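Local structure of inclusion membrane protein A (Chlamydia trachomatis, 6E7E) at residues Leu11-Val15 against Phe67-Leu71; Leu18-Asn22 against Phe60-Tyr64; Leu25-Gln29 against Tyr54-Phe60. The protein probably promotes the homotypic fusion of chlamydial inclusions as a SNARE-like inclusion membrane protein, of which this chain is the mainly helical soluble domain. The protein carries 2 engineered substitutions. All coordinates share one frame; numbering follows the deposited sequence.

Contact 1. Residues Leu11-Val15 against Phe67-Leu71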
loop_
_atom_site.group_PDB
_atom_site.type_symbol
_atom_site.label_atom_id
_atom_site.label_comp_id
_atom_site.label_asym_id
_atom_site.label_seq_id
_atom_site.Cartn_x
_atom_site.Cartn_y
_atom_site.Cartn_z
ATOM N N LEU A 11 9.739 9.184 8.806
ATOM C CA LEU A 11 8.333 8.824 8.595
ATOM C C LEU A 11 7.689 9.775 7.592
ATOM O O LEU A 11 6.863 9.333 6.790
ATOM C CB LEU A 11 7.600 8.813 9.922
ATOM C CG LEU A 11 6.172 8.311 9.848
ATOM C CD1 LEU A 11 6.081 6.868 9.332
ATOM C CD2 LEU A 11 5.516 8.433 11.198
ATOM N N GLN A 12 8.010 11.052 7.647
ATOM C CA GLN A 12 7.456 12.021 6.691
ATOM C C GLN A 12 7.768 11.565 5.265
ATOM O O GLN A 12 6.897 11.576 4.389
ATOM C CB GLN A 12 8.047 13.372 6.977
ATOM C CG GLN A 12 7.621 14.482 6.050
ATOM C CD GLN A 12 8.387 15.747 6.357
ATOM O OE1 GLN A 12 9.587 15.750 6.629
ATOM N NE2 GLN A 12 7.671 16.851 6.339
ATOM N N ARG A 13 9.008 11.161 5.052
ATOM C CA ARG A 13 9.434 10.692 3.718
ATOM C C ARG A 13 8.661 9.438 3.328
ATOM O O ARG A 13 8.168 9.334 2.193
ATOM C CB ARG A 13 10.935 10.407 3.776
ATOM C CG ARG A 13 11.581 9.816 2.534
ATOM C CD ARG A 13 13.016 9.315 2.837
ATOM N NE ARG A 13 13.828 10.348 3.484
ATOM C CZ ARG A 13 14.378 10.327 4.707
ATOM N NH1 ARG A 13 14.336 9.251 5.478
ATOM N NH2 ARG A 13 15.006 11.411 5.149
ATOM N N GLU A 14 8.562 8.468 4.223
ATOM C CA GLU A 14 7.889 7.213 3.852
ATOM C C GLU A 14 6.392 7.425 3.670
ATOM O O GLU A 14 5.825 6.793 2.784
ATOM C CB GLU A 14 8.181 6.144 4.894
ATOM C CG GLU A 14 9.651 5.782 5.018
ATOM C CD GLU A 14 10.362 5.519 3.698
ATOM O OE1 GLU A 14 9.869 4.705 2.928
ATOM O OE2 GLU A 14 11.405 6.141 3.435
ATOM N N VAL A 15 5.749 8.265 4.478
ATOM C CA VAL A 15 4.310 8.526 4.257
ATOM C C VAL A 15 4.113 9.274 2.948
ATOM O O VAL A 15 3.148 8.962 2.223
ATOM C CB VAL A 15 3.702 9.260 5.454
ATOM C CG1 VAL A 15 2.325 9.794 5.140
ATOM C CG2 VAL A 15 3.694 8.356 6.647
ATOM N N PHE A 67 0.400 4.843 10.045
ATOM C CA PHE A 67 1.636 5.616 9.784
ATOM C C PHE A 67 1.265 7.067 9.538
ATOM O O PHE A 67 1.989 7.959 9.983
ATOM C CB PHE A 67 2.430 4.993 8.655
ATOM C CG PHE A 67 3.029 3.668 9.000
ATOM C CD1 PHE A 67 4.056 3.605 9.918
ATOM C CD2 PHE A 67 2.501 2.493 8.498
ATOM C CE1 PHE A 67 4.609 2.388 10.270
ATOM C CE2 PHE A 67 3.053 1.274 8.850
ATOM C CZ PHE A 67 4.117 1.232 9.719
ATOM N N GLU A 68 0.247 7.284 8.713
ATOM C CA GLU A 68 -0.194 8.660 8.428
ATOM C C GLU A 68 -0.645 9.311 9.734
ATOM O O GLU A 68 -0.312 10.483 10.025
ATOM C CB GLU A 68 -1.282 8.618 7.354
ATOM C CG GLU A 68 -1.667 9.990 6.879
ATOM C CD GLU A 68 -2.568 10.022 5.666
ATOM O OE1 GLU A 68 -2.775 8.966 5.051
ATOM O OE2 GLU A 68 -3.046 11.114 5.358
ATOM N N SER A 69 -1.397 8.579 10.541
ATOM C CA SER A 69 -1.851 9.118 11.838
ATOM C C SER A 69 -0.669 9.448 12.763
ATOM O O SER A 69 -0.680 10.482 13.437
ATOM C CB SER A 69 -2.767 8.148 12.503
ATOM O OG SER A 69 -4.015 8.068 11.834
ATOM N N LEU A 70 0.328 8.574 12.831
ATOM C CA LEU A 70 1.517 8.793 13.683
ATOM C C LEU A 70 2.200 10.081 13.264
ATOM O O LEU A 70 2.534 10.915 14.102
ATOM C CB LEU A 70 2.480 7.620 13.544
ATOM C CG LEU A 70 3.712 7.685 14.440
ATOM C CD1 LEU A 70 3.328 7.714 15.917
ATOM C CD2 LEU A 70 4.612 6.515 14.137
ATOM N N LEU A 71 2.391 10.239 11.971
ATOM C CA LEU A 71 3.071 11.447 11.459
ATOM C C LEU A 71 2.280 12.662 11.961
ATOM O O LEU A 71 2.874 13.655 12.398
ATOM C CB LEU A 71 3.153 11.386 9.931
ATOM C CG LEU A 71 3.898 12.541 9.302
ATOM C CD1 LEU A 71 5.380 12.424 9.624
ATOM C CD2 LEU A 71 3.639 12.558 7.810
#
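Leu11-Val15 and Phe67-Leu71 are helical segments whose axes pass 9.8 Å apart and run roughly antiparallel, at 141°, with Gln12 nearest Leu71 and Val15 nearest Glu68 along the backbones. No hydrogen bond joins them, and the contact rests mainly on leucine and valine methyls, with the Phe67 ring at one end. Leu11 spreads its two methyls over the far helix. CD1 reaches the ring of Phe67, 3.9 Å from its CD1, while CD2 settles between Leu70 and Leu71, 3.6 Å from Leu70 CD2. Leu11 and Leu71 lie alongside one another pointing opposite ways, each bringing a methyl to the other helix's backbone: Leu11 CD2 is 3.7 Å from Leu71 N. With its CG trans to the backbone nitrogen (chi1 -177°), Leu71 carries CD1 to 3.6 Å from Gln12 N, and its CD2 lies 4.1 Å from Val15 CB. Short, beta-branched Val15 suits the place where the backbones come closest: its CG2 lies 3.8 Å from Phe67 O without needing a long reach. Gln12 lends its aliphatic CB to Leu71, and its end leads away from helix 65-73. Phe67 continues onto Leu148 and Leu152 of helix 125-165 and Leu93 of helix 87-107, and Leu70 onto Ile156. Leu11, Val15, Phe67, Leu70 and Leu71 thus form an apolar seam with Gln12 at its rim, as in antiparallel helix packing within a helical bundle.

Contact 2. Residues Leu18-Asn22 against Phe60-Tyr64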
loop_
_atom_site.group_PDB
_atom_site.type_symbol
_atom_site.label_atom_id
_atom_site.label_comp_id
_atom_site.label_asym_id
_atom_site.label_seq_id
_atom_site.Cartn_x
_atom_site.Cartn_y
_atom_site.Cartn_z
ATOM N N LEU A 18 4.197 6.539 0.503
ATOM C CA LEU A 18 2.972 5.731 0.586
ATOM C C LEU A 18 1.828 6.431 -0.139
ATOM O O LEU A 18 1.010 5.736 -0.765
ATOM C CB LEU A 18 2.585 5.467 2.033
ATOM C CG LEU A 18 3.436 4.421 2.725
ATOM C CD1 LEU A 18 3.217 4.542 4.221
ATOM C CD2 LEU A 18 3.105 3.031 2.214
ATOM N N LYS A 19 1.712 7.750 -0.038
ATOM C CA LYS A 19 0.634 8.470 -0.719
ATOM C C LYS A 19 0.847 8.396 -2.230
ATOM O O LYS A 19 -0.139 8.289 -2.974
ATOM C CB LYS A 19 0.573 9.913 -0.241
ATOM C CG LYS A 19 0.040 10.040 1.179
ATOM C CD LYS A 19 0.041 11.461 1.675
ATOM C CE LYS A 19 -0.576 11.574 3.041
ATOM N NZ LYS A 19 -0.624 12.977 3.506
ATOM N N GLU A 20 2.084 8.445 -2.702
ATOM C CA GLU A 20 2.336 8.254 -4.146
ATOM C C GLU A 20 1.967 6.839 -4.574
ATOM O O GLU A 20 1.352 6.638 -5.633
ATOM C CB GLU A 20 3.799 8.519 -4.467
ATOM C CG GLU A 20 4.218 9.949 -4.233
ATOM C CD GLU A 20 5.553 10.287 -4.830
ATOM O OE1 GLU A 20 6.312 9.355 -5.140
ATOM O OE2 GLU A 20 5.789 11.476 -5.047
ATOM N N ILE A 21 2.353 5.859 -3.778
ATOM C CA ILE A 21 2.039 4.443 -4.041
ATOM C C ILE A 21 0.528 4.285 -4.076
ATOM O O ILE A 21 -0.005 3.621 -4.966
ATOM C CB ILE A 21 2.718 3.556 -2.993
ATOM C CG1 ILE A 21 4.226 3.488 -3.211
ATOM C CG2 ILE A 21 2.087 2.180 -2.958
ATOM C CD1 ILE A 21 4.970 2.992 -1.976
ATOM N N ASN A 22 -0.173 4.872 -3.121
ATOM C CA ASN A 22 -1.645 4.779 -3.094
ATOM C C ASN A 22 -2.237 5.302 -4.394
ATOM O O ASN A 22 -3.113 4.687 -4.992
ATOM C CB ASN A 22 -2.164 5.594 -1.912
ATOM C CG ASN A 22 -3.668 5.589 -1.813
ATOM O OD1 ASN A 22 -4.324 6.630 -1.910
ATOM N ND2 ASN A 22 -4.235 4.419 -1.711
ATOM N N PHE A 60 -6.657 0.589 -0.238
ATOM C CA PHE A 60 -5.207 0.611 0.041
ATOM C C PHE A 60 -4.896 1.754 1.012
ATOM O O PHE A 60 -4.058 1.530 1.830
ATOM C CB PHE A 60 -4.365 0.662 -1.237
ATOM C CG PHE A 60 -2.886 0.678 -0.947
ATOM C CD1 PHE A 60 -2.202 -0.471 -0.611
ATOM C CD2 PHE A 60 -2.205 1.864 -0.839
ATOM C CE1 PHE A 60 -0.858 -0.436 -0.274
ATOM C CE2 PHE A 60 -0.860 1.900 -0.513
ATOM C CZ PHE A 60 -0.188 0.750 -0.225
ATOM N N ARG A 61 -5.505 2.932 0.903
ATOM C CA ARG A 61 -5.124 4.068 1.789
ATOM C C ARG A 61 -5.305 3.638 3.243
ATOM O O ARG A 61 -4.477 4.005 4.093
ATOM C CB ARG A 61 -5.883 5.345 1.423
ATOM C CG ARG A 61 -7.368 5.350 1.746
ATOM C CD ARG A 61 -7.855 6.788 1.847
ATOM N NE ARG A 61 -9.310 6.882 1.855
ATOM C CZ ARG A 61 -10.087 6.951 0.773
ATOM N NH1 ARG A 61 -9.566 6.947 -0.444
ATOM N NH2 ARG A 61 -11.399 7.023 0.919
ATOM N N ASP A 62 -6.316 2.819 3.493
ATOM C CA ASP A 62 -6.644 2.381 4.869
ATOM C C ASP A 62 -5.518 1.489 5.386
ATOM O O ASP A 62 -5.329 1.460 6.580
ATOM C CB ASP A 62 -8.011 1.692 4.938
ATOM C CG ASP A 62 -9.152 2.629 4.588
ATOM O OD1 ASP A 62 -9.105 3.790 5.040
ATOM O OD2 ASP A 62 -10.062 2.197 3.842
ATOM N N ASN A 63 -4.731 0.862 4.512
ATOM C CA ASN A 63 -3.673 -0.104 4.906
ATOM C C ASN A 63 -2.413 0.608 5.420
ATOM O O ASN A 63 -1.523 -0.090 5.957
ATOM C CB ASN A 63 -3.335 -1.040 3.743
ATOM C CG ASN A 63 -4.435 -2.050 3.471
ATOM O OD1 ASN A 63 -4.806 -2.309 2.321
ATOM N ND2 ASN A 63 -5.016 -2.568 4.540
ATOM N N TYR A 64 -2.334 1.938 5.364
ATOM C CA TYR A 64 -1.187 2.643 6.004
ATOM C C TYR A 64 -1.663 3.770 6.921
ATOM O O TYR A 64 -0.861 4.591 7.372
ATOM C CB TYR A 64 -0.143 3.148 5.002
ATOM C CG TYR A 64 -0.662 4.126 3.974
ATOM C CD1 TYR A 64 -0.700 5.478 4.232
ATOM C CD2 TYR A 64 -1.111 3.708 2.737
ATOM C CE1 TYR A 64 -1.189 6.387 3.318
ATOM C CE2 TYR A 64 -1.592 4.601 1.797
ATOM C CZ TYR A 64 -1.668 5.940 2.107
ATOM O OH TYR A 64 -2.148 6.804 1.167
HETATM O O HOH W 1 -6.912 4.098 -1.432
HETATM O O HOH W 2 -7.203 6.535 -2.568
#
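Asn22 ND2 meets the loop residue Arg61 through water 1, which accepts a hydrogen bond of 2.7 Å from Asn22 ND2 and another of 3.0 Å from Arg61 N. Those two nitrogens are both donors and cannot bond directly, so the water oxygen serves both. A second water donates to Asn22 OD1 and accepts a weak bond from Arg61 NH1; both ends of the amide therefore have a water-mediated link to the same arginine. An asparagine, short and able to donate and accept, suits this border between core and solvent. Its CG stands trans to the backbone nitrogen (chi1 179°), which lays the amide along the edge of the Phe60 ring, nearly coplanar at 17°, with ND2 3.4 Å from Phe60 CD2. Ile21 CG2 touches the same ring at Phe60 CZ, 3.8 Å away. The Tyr64 ring is sandwiched: Leu18 CB makes a CH-pi contact over one face, 3.9 Å from the ring centroid, and Arg61 O lies above the opposite face. Tyr64 OH emerges beside Asn22 CB, at 3.3 Å, and near the aliphatic part of Lys19, whose amine makes a long, weak ion pair with Glu68. Tyr64 occupies the N-cap position of helix 65-73. The interhelical loop that it ends, between helices 44-57 and 65-73, packs on helix 4-38 of the bundle through Phe60 and Tyr64.

Contact 3. Residues Leu25-Gln29 against Tyr54-Phe60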
loop_
_atom_site.group_PDB
_atom_site.type_symbol
_atom_site.label_atom_id
_atom_site.label_comp_id
_atom_site.label_asym_id
_atom_site.label_seq_id
_atom_site.Cartn_x
_atom_site.Cartn_y
_atom_site.Cartn_z
ATOM N N LEU A 25 -1.367 2.915 -7.309
ATOM C CA LEU A 25 -2.182 1.701 -7.228
ATOM C C LEU A 25 -3.643 2.000 -7.580
ATOM O O LEU A 25 -4.289 1.102 -8.146
ATOM C CB LEU A 25 -2.068 1.074 -5.850
ATOM C CG LEU A 25 -0.707 0.483 -5.520
ATOM C CD1 LEU A 25 -0.683 0.003 -4.093
ATOM C CD2 LEU A 25 -0.363 -0.663 -6.441
ATOM N N SER A 26 -4.163 3.181 -7.291
ATOM C CA SER A 26 -5.549 3.508 -7.685
ATOM C C SER A 26 -5.663 3.535 -9.212
ATOM O O SER A 26 -6.669 3.087 -9.778
ATOM C CB SER A 26 -6.027 4.797 -7.039
ATOM O OG SER A 26 -5.582 5.995 -7.673
ATOM N N VAL A 27 -4.643 4.039 -9.874
ATOM C CA VAL A 27 -4.645 4.091 -11.356
ATOM C C VAL A 27 -4.595 2.658 -11.871
ATOM O O VAL A 27 -5.356 2.290 -12.797
ATOM C CB VAL A 27 -3.470 4.918 -11.893
ATOM C CG1 VAL A 27 -3.354 4.839 -13.413
ATOM C CG2 VAL A 27 -3.571 6.360 -11.449
ATOM N N LEU A 28 -3.705 1.850 -11.334
ATOM C CA LEU A 28 -3.559 0.454 -11.793
ATOM C C LEU A 28 -4.821 -0.345 -11.488
ATOM O O LEU A 28 -5.229 -1.161 -12.306
ATOM C CB LEU A 28 -2.322 -0.171 -11.161
ATOM C CG LEU A 28 -1.012 0.415 -11.672
ATOM C CD1 LEU A 28 0.142 0.014 -10.785
ATOM C CD2 LEU A 28 -0.757 -0.025 -13.086
ATOM N N GLN A 29 -5.438 -0.099 -10.344
ATOM C CA GLN A 29 -6.697 -0.772 -9.975
ATOM C C GLN A 29 -7.726 -0.532 -11.080
ATOM O O GLN A 29 -8.410 -1.457 -11.514
ATOM C CB GLN A 29 -7.155 -0.207 -8.637
ATOM C CG GLN A 29 -8.372 -0.918 -8.135
ATOM C CD GLN A 29 -9.046 -0.202 -7.010
ATOM O OE1 GLN A 29 -8.979 1.018 -6.870
ATOM N NE2 GLN A 29 -9.736 -0.980 -6.212
ATOM N N TYR A 54 -8.121 -5.660 -8.956
ATOM C CA TYR A 54 -9.118 -4.647 -8.571
ATOM C C TYR A 54 -9.450 -4.819 -7.086
ATOM O O TYR A 54 -9.451 -3.868 -6.305
ATOM C CB TYR A 54 -10.371 -4.711 -9.435
ATOM C CG TYR A 54 -11.282 -3.550 -9.098
ATOM C CD1 TYR A 54 -10.967 -2.266 -9.542
ATOM C CD2 TYR A 54 -12.363 -3.684 -8.262
ATOM C CE1 TYR A 54 -11.717 -1.157 -9.190
ATOM C CE2 TYR A 54 -13.140 -2.596 -7.916
ATOM C CZ TYR A 54 -12.812 -1.332 -8.372
ATOM O OH TYR A 54 -13.572 -0.263 -8.005
ATOM N N SER A 55 -9.733 -6.048 -6.700
ATOM C CA SER A 55 -10.192 -6.384 -5.337
ATOM C C SER A 55 -9.070 -6.174 -4.319
ATOM O O SER A 55 -9.321 -5.601 -3.237
ATOM C CB SER A 55 -10.707 -7.803 -5.320
ATOM O OG SER A 55 -11.902 -7.915 -6.075
ATOM N N CYS A 56 -7.853 -6.626 -4.602
ATOM C CA CYS A 56 -6.807 -6.605 -3.564
ATOM C C CYS A 56 -6.319 -5.165 -3.351
ATOM O O CYS A 56 -5.776 -4.868 -2.270
ATOM C CB CYS A 56 -5.696 -7.603 -3.845
ATOM S SG CYS A 56 -4.482 -7.029 -5.028
ATOM N N LEU A 57 -6.542 -4.264 -4.297
ATOM C CA LEU A 57 -6.115 -2.847 -4.167
ATOM C C LEU A 57 -7.221 -1.973 -3.555
ATOM O O LEU A 57 -6.919 -0.830 -3.196
ATOM C CB LEU A 57 -5.646 -2.343 -5.528
ATOM C CG LEU A 57 -4.401 -3.044 -6.055
ATOM C CD1 LEU A 57 -4.029 -2.525 -7.427
ATOM C CD2 LEU A 57 -3.226 -2.869 -5.111
ATOM N N GLN A 58 -8.421 -2.515 -3.330
ATOM C CA GLN A 58 -9.508 -1.799 -2.629
ATOM C C GLN A 58 -9.018 -1.357 -1.253
ATOM O O GLN A 58 -8.419 -2.169 -0.533
ATOM C CB GLN A 58 -10.745 -2.679 -2.450
ATOM C CG GLN A 58 -11.530 -2.930 -3.726
ATOM C CD GLN A 58 -12.783 -3.739 -3.498
ATOM O OE1 GLN A 58 -13.889 -3.282 -3.764
ATOM N NE2 GLN A 58 -12.615 -4.954 -3.003
ATOM N N GLY A 59 -9.261 -0.096 -0.924
ATOM C CA GLY A 59 -9.022 0.423 0.423
ATOM C C GLY A 59 -7.542 0.465 0.755
ATOM O O GLY A 59 -7.207 0.434 1.953
ATOM N N PHE A 60 -6.657 0.589 -0.238
ATOM C CA PHE A 60 -5.207 0.611 0.041
ATOM C C PHE A 60 -4.896 1.754 1.012
ATOM O O PHE A 60 -4.058 1.530 1.830
ATOM C CB PHE A 60 -4.365 0.662 -1.237
ATOM C CG PHE A 60 -2.886 0.678 -0.947
ATOM C CD1 PHE A 60 -2.202 -0.471 -0.611
ATOM C CD2 PHE A 60 -2.205 1.864 -0.839
ATOM C CE1 PHE A 60 -0.858 -0.436 -0.274
ATOM C CE2 PHE A 60 -0.860 1.900 -0.513
ATOM C CZ PHE A 60 -0.188 0.750 -0.225
HETATM O O HOH W 3 -6.556 1.349 -4.765
#
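Gln29 and Leu25, one helical turn apart, both pack closely on Tyr54-Phe60, and the contact loosens toward Gln58 and a bound water. In the apolar half of the tight part, Leu25 CD1 stands squarely over the Phe60 ring, 3.7 Å from its centroid and only 6° off the normal, a CH-pi contact. The other methyl, Leu25 CD2, meets Leu57 CD2 at 3.9 Å, the two chains roughly perpendicular. A leucine suits position 25 because its forked end can touch Phe60 and Leu57 at once. Leu57 CD1 lies 3.7 Å from Leu25 O, so Leu57 packs on backbone as well as side chain of Leu25.

Gln29 on Tyr54 is the polar half, where the backbones come nearest. Extended beyond CG, the glutamine chain brings NE2 to Tyr54 O in a bond of 2.9 Å, nearly straight at 165°, in the carbonyl plane and on a lone pair. NE2 also sits over one face of the Tyr54 ring, toward its rim, the planes 24° apart, and Gln29 CG comes within 3.2 Å of Tyr54 CD1. The hydrogen bond and the ring face together restrict the amide's rotation.

The looser side holds water 3, which donates to Leu57 O at 2.7 Å and to Gln29 OE1, the latter bond weak. Exposed Gln58, in the type II turn from Leu57 to Phe60, adds a light touch with its CG against Gln29 NE2.

Leu57 reaches Leu138 and Ile142 of helix 125-165 and Leu25 reaches Ile104 of helix 87-107: the end of helix 44-57 meets helix 4-38 here, with those two helices packed on the apolar side.

Overall arrangement
All three contacts fasten successive parts of helix 4-38 to the chain that folds back along it: helix 44-57 in contact 3, the connecting loop in contact 2 and helix 65-73 in contact 1. They are nested, contact 3 within the loop closed by contact 2 and that within the one closed by contact 1. Centres lie about 10 Å apart between contacts 2 and 3, about 11 Å between 1 and 2, and about 20 Å between 1 and 3. Phe60 belongs to both contacts 2 and 3, while contacts 1 and 2 touch at the long, weak Lys19-Glu68 ion pair. Helices 87-107 and 125-165 pack on all three, mostly through apolar side chains.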